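Local coordinates for uncharacterized protein YhfS (Escherichia coli, PDB 4J8L), which is of unknown function but carries pyridoxal 5'-phosphate covalently bound to a lysine and may act as a cysteine synthase, at residues Val95-Val100 with Leu115-Phe120; Ile315-Tyr320 with Asn343-Glu348. All blocks are in the same frame, centred on the assembly; numbering follows the deposited sequence.

Contact 1 (Val95-Val100 with Leu115-Phe120)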
# COMPACT_ATOMS: atom_id res chain seq x y z
N VAL A 95 -13.70 -12.27 1.76
CA VAL A 95 -13.21 -11.11 1.03
C VAL A 95 -14.36 -10.18 0.64
O VAL A 95 -15.53 -10.57 0.62
CB VAL A 95 -12.43 -11.50 -0.25
CG1 VAL A 95 -11.17 -12.27 0.09
CG2 VAL A 95 -13.31 -12.30 -1.19
N HIS A 96 -13.99 -8.94 0.34
CA HIS A 96 -14.94 -7.91 -0.09
C HIS A 96 -15.47 -8.20 -1.49
O HIS A 96 -14.79 -8.84 -2.30
CB HIS A 96 -14.23 -6.55 -0.03
CG HIS A 96 -15.03 -5.40 -0.56
ND1 HIS A 96 -16.36 -5.21 -0.25
CD2 HIS A 96 -14.68 -4.36 -1.35
CE1 HIS A 96 -16.80 -4.11 -0.84
NE2 HIS A 96 -15.79 -3.58 -1.52
N ASP A 97 -16.69 -7.73 -1.78
CA ASP A 97 -17.31 -7.89 -3.09
C ASP A 97 -16.75 -6.88 -4.09
O ASP A 97 -17.41 -5.89 -4.42
CB ASP A 97 -18.83 -7.76 -2.98
CG ASP A 97 -19.56 -8.13 -4.27
OD1 ASP A 97 -18.92 -8.64 -5.21
OD2 ASP A 97 -20.79 -7.92 -4.32
N ALA A 98 -15.54 -7.15 -4.55
CA ALA A 98 -14.81 -6.28 -5.46
C ALA A 98 -13.61 -7.08 -5.96
O ALA A 98 -13.25 -8.09 -5.34
CB ALA A 98 -14.35 -5.02 -4.74
N PRO A 99 -12.97 -6.64 -7.05
CA PRO A 99 -11.82 -7.41 -7.56
C PRO A 99 -10.72 -7.64 -6.52
O PRO A 99 -10.22 -6.71 -5.90
CB PRO A 99 -11.29 -6.52 -8.69
CG PRO A 99 -12.51 -5.78 -9.17
CD PRO A 99 -13.30 -5.50 -7.93
N VAL A 100 -10.36 -8.91 -6.34
CA VAL A 100 -9.24 -9.25 -5.47
C VAL A 100 -7.93 -8.87 -6.17
O VAL A 100 -7.81 -9.05 -7.39
CB VAL A 100 -9.26 -10.76 -5.13
CG1 VAL A 100 -8.10 -11.12 -4.20
CG2 VAL A 100 -10.61 -11.15 -4.52
N LEU A 115 -13.51 -18.97 -1.28
CA LEU A 115 -13.81 -17.57 -1.00
C LEU A 115 -15.27 -17.36 -0.60
O LEU A 115 -16.19 -17.92 -1.20
CB LEU A 115 -13.48 -16.69 -2.20
CG LEU A 115 -12.00 -16.62 -2.59
CD1 LEU A 115 -11.79 -15.59 -3.70
CD2 LEU A 115 -11.16 -16.28 -1.37
N ILE A 116 -15.46 -16.55 0.44
CA ILE A 116 -16.78 -16.11 0.85
C ILE A 116 -16.80 -14.60 0.64
O ILE A 116 -15.96 -13.89 1.17
CB ILE A 116 -17.04 -16.40 2.34
CG1 ILE A 116 -16.93 -17.89 2.62
CG2 ILE A 116 -18.40 -15.86 2.76
CD1 ILE A 116 -17.02 -18.23 4.10
N THR A 117 -17.77 -14.13 -0.13
CA THR A 117 -17.78 -12.74 -0.55
C THR A 117 -18.95 -11.98 0.09
O THR A 117 -20.05 -12.52 0.19
CB THR A 117 -17.89 -12.65 -2.08
OG1 THR A 117 -16.75 -13.28 -2.67
CG2 THR A 117 -17.95 -11.22 -2.53
N VAL A 118 -18.70 -10.75 0.50
CA VAL A 118 -19.75 -9.88 1.02
C VAL A 118 -19.33 -8.42 0.80
O VAL A 118 -18.14 -8.11 0.73
CB VAL A 118 -20.03 -10.14 2.52
CG1 VAL A 118 -18.82 -9.76 3.36
CG2 VAL A 118 -21.28 -9.39 2.98
N ASP A 119 -20.30 -7.53 0.67
CA ASP A 119 -20.02 -6.10 0.49
C ASP A 119 -19.59 -5.47 1.81
O ASP A 119 -20.43 -5.25 2.69
CB ASP A 119 -21.29 -5.41 -0.04
CG ASP A 119 -21.02 -4.02 -0.59
OD1 ASP A 119 -19.90 -3.51 -0.43
OD2 ASP A 119 -21.96 -3.44 -1.19
N PHE A 120 -18.30 -5.16 1.97
CA PHE A 120 -17.81 -4.54 3.20
C PHE A 120 -18.43 -3.16 3.43
O PHE A 120 -18.32 -2.60 4.52
CB PHE A 120 -16.28 -4.40 3.19
CG PHE A 120 -15.53 -5.70 3.35
CD1 PHE A 120 -16.19 -6.91 3.46
CD2 PHE A 120 -14.14 -5.68 3.40
CE1 PHE A 120 -15.48 -8.10 3.60
CE2 PHE A 120 -13.42 -6.86 3.55
CZ PHE A 120 -14.09 -8.07 3.65
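His96 and Phe120 form the tight, buried end of this contact. His96 CB sits over the centre of the Phe120 ring, 3.6 Å from the centroid. The imidazole extends from CG, which stands anti to the backbone N (chi1 175°), toward the Phe120 backbone, and the two ring planes stand at 32°. From this place His96 ND1 accepts the backbone N-H of Phe120 at 2.9 Å, in a fairly straight bond whose donor is tilted 26° from the imidazole plane. His96 NE2 is bonded to Asp149 OD1, so both ring nitrogens are engaged and the ring's rotation is fixed. Behind it the strands pair in parallel: Val95 N gives a 2.8 Å bond to Ile116 O, and Val95 O takes a longer one from Val118 N. The other side, with Asp97 and Thr117, is looser and faces solvent. There Thr117 CG2 lies 3.6 Å from Asp97 CB, their side chains crossing at about a right angle. Strand 114-118 ends the sheet within this chain. Helix 102-111 makes the beta-alpha-beta crossover to it from strand 92-96 and meets Leu115, while helix 123-133 packs on Ile116 and Val118.

Contact 2 (Ile315-Tyr320 with Asn343-Glu348); sequences IPPLFY and NRSGEE
Asn343 reaches across to the 315-320 segment with its carboxamide, while Arg344 and Ser345 beside it meet Ile315 and Pro317. A chi1 of -71° sets Asn343 CG anti to its own carbonyl carbon, and from there the amide presents ND2 to Pro316 O at 2.9 Å. That bond is nearly straight, the acceptor close to the amide plane of Asn343 and the donor tilted 18° from the carbonyl plane of Pro316. Next to it the backbone N of Arg344 bonds to Ile315 O at 3.0 Å, so two successive carbonyls are gripped by two successive residues. An alanine in place of Asn343 would probably leave Pro316 O without this donor and the proline-containing loop less firmly held. Farther out, the side chains of Ile315 and Arg344 cross at about a right angle, Ile315 CG1 lying 4.1 Å from Arg344 CG. The Arg344 chain then bends away, and its NH1 bonds to Gln249 of helix 229-261. Ser345 OG lies 3.5 Å from Pro317 CB, with its polar partner at Pro342 O. This is a loop-to-loop junction in the C-terminal region, an antiparallel sheet with packed helices: the 315-317 segment leads into edge strand 318-320, and the 343-346 loop links its neighbour, strand 337-341, to helix 347-360, with Gly346 as N-cap.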
# COMPACT_ATOMS: atom_id res chain seq x y z
N ILE A 315 10.82 9.36 -9.23
CA ILE A 315 10.88 10.76 -8.86
C ILE A 315 9.98 11.67 -9.72
O ILE A 315 9.14 12.41 -9.17
CB ILE A 315 12.36 11.23 -8.77
CG1 ILE A 315 12.99 10.61 -7.51
CG2 ILE A 315 12.45 12.75 -8.80
CD1 ILE A 315 14.50 10.65 -7.47
N PRO A 316 10.12 11.63 -11.06
CA PRO A 316 9.23 12.43 -11.90
C PRO A 316 7.79 11.90 -11.79
O PRO A 316 7.58 10.78 -11.34
CB PRO A 316 9.77 12.20 -13.32
CG PRO A 316 11.17 11.69 -13.14
CD PRO A 316 11.09 10.87 -11.88
N PRO A 317 6.81 12.71 -12.20
CA PRO A 317 5.42 12.25 -12.07
C PRO A 317 5.13 11.11 -13.03
O PRO A 317 5.67 11.09 -14.14
CB PRO A 317 4.62 13.50 -12.46
CG PRO A 317 5.51 14.21 -13.44
CD PRO A 317 6.91 14.00 -12.90
N LEU A 318 4.26 10.19 -12.62
CA LEU A 318 3.81 9.11 -13.49
C LEU A 318 2.53 9.54 -14.18
O LEU A 318 1.57 9.93 -13.51
CB LEU A 318 3.54 7.86 -12.65
CG LEU A 318 2.84 6.65 -13.30
CD1 LEU A 318 3.76 5.94 -14.28
CD2 LEU A 318 2.38 5.71 -12.19
N PHE A 319 2.53 9.51 -15.52
CA PHE A 319 1.32 9.70 -16.34
C PHE A 319 1.06 8.33 -16.97
O PHE A 319 1.90 7.85 -17.75
CB PHE A 319 1.56 10.70 -17.47
CG PHE A 319 1.53 12.16 -17.07
CD1 PHE A 319 2.23 12.63 -15.96
CD2 PHE A 319 0.86 13.08 -17.87
CE1 PHE A 319 2.22 13.99 -15.64
CE2 PHE A 319 0.83 14.43 -17.56
CZ PHE A 319 1.52 14.89 -16.44
N TYR A 320 -0.06 7.69 -16.63
CA TYR A 320 -0.25 6.27 -16.89
C TYR A 320 -1.68 5.97 -17.34
O TYR A 320 -2.59 6.76 -17.10
CB TYR A 320 0.04 5.47 -15.61
CG TYR A 320 0.36 4.00 -15.79
CD1 TYR A 320 1.16 3.56 -16.85
CD2 TYR A 320 -0.13 3.05 -14.90
CE1 TYR A 320 1.46 2.22 -17.02
CE2 TYR A 320 0.16 1.70 -15.07
CZ TYR A 320 0.96 1.29 -16.12
OH TYR A 320 1.26 -0.05 -16.29
N ASN A 343 4.25 11.80 -7.68
CA ASN A 343 5.51 11.39 -7.09
C ASN A 343 6.18 12.59 -6.40
O ASN A 343 5.53 13.25 -5.59
CB ASN A 343 6.42 10.70 -8.10
CG ASN A 343 5.90 9.31 -8.49
OD1 ASN A 343 5.39 8.58 -7.64
ND2 ASN A 343 6.04 8.95 -9.76
N ARG A 344 7.42 12.91 -6.75
CA ARG A 344 8.15 13.97 -6.05
C ARG A 344 8.03 15.34 -6.72
O ARG A 344 8.66 16.31 -6.27
CB ARG A 344 9.64 13.61 -5.91
CG ARG A 344 9.93 12.22 -5.37
CD ARG A 344 9.78 12.12 -3.84
NE ARG A 344 8.40 12.21 -3.37
CZ ARG A 344 7.48 11.25 -3.50
NH1 ARG A 344 6.26 11.44 -3.02
NH2 ARG A 344 7.77 10.12 -4.12
N SER A 345 7.24 15.41 -7.79
CA SER A 345 7.09 16.66 -8.54
C SER A 345 6.09 17.61 -7.90
O SER A 345 5.33 17.22 -7.00
CB SER A 345 6.66 16.36 -9.98
OG SER A 345 5.32 15.92 -10.02
N GLY A 346 6.09 18.85 -8.36
CA GLY A 346 5.12 19.84 -7.93
C GLY A 346 4.02 20.00 -8.96
O GLY A 346 4.10 19.49 -10.08
N GLU A 347 2.96 20.70 -8.57
CA GLU A 347 1.78 20.79 -9.40
C GLU A 347 2.03 21.61 -10.65
O GLU A 347 1.45 21.34 -11.70
CB GLU A 347 0.59 21.35 -8.61
CG GLU A 347 0.77 22.78 -8.11
CD GLU A 347 1.48 22.88 -6.75
OE1 GLU A 347 2.09 21.88 -6.31
OE2 GLU A 347 1.40 23.96 -6.14
N GLU A 348 2.91 22.59 -10.55
CA GLU A 348 3.17 23.42 -11.73
C GLU A 348 3.87 22.62 -12.82
O GLU A 348 3.63 22.83 -14.01
CB GLU A 348 3.95 24.68 -11.36
CG GLU A 348 3.24 25.58 -10.36
CD GLU A 348 1.95 26.19 -10.88
OE1 GLU A 348 1.67 26.10 -12.10
OE2 GLU A 348 1.20 26.78 -10.07

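Along the chain the two contacts follow in series, neither nested nor crossing. Contact 1 comes first, in the part of the chain related to class I and II aminotransferases, where it closes the short connection running through helix 102-111 and ties together the two parallel strands at one edge of the large mixed sheet. The chain then completes that sheet and passes along the long helix 229-261 into the C-terminal region. Contact 2 closes the loop holding helix 324-329 and strand 337-341, joining the entry to one edge of the small antiparallel sheet with the approach to the final helix. The centres of contact 1 and contact 2 lie about 33 Å apart, on opposite sides of the chain's centre. The nearest atoms of contact 1 and contact 2 are about 15 Å apart.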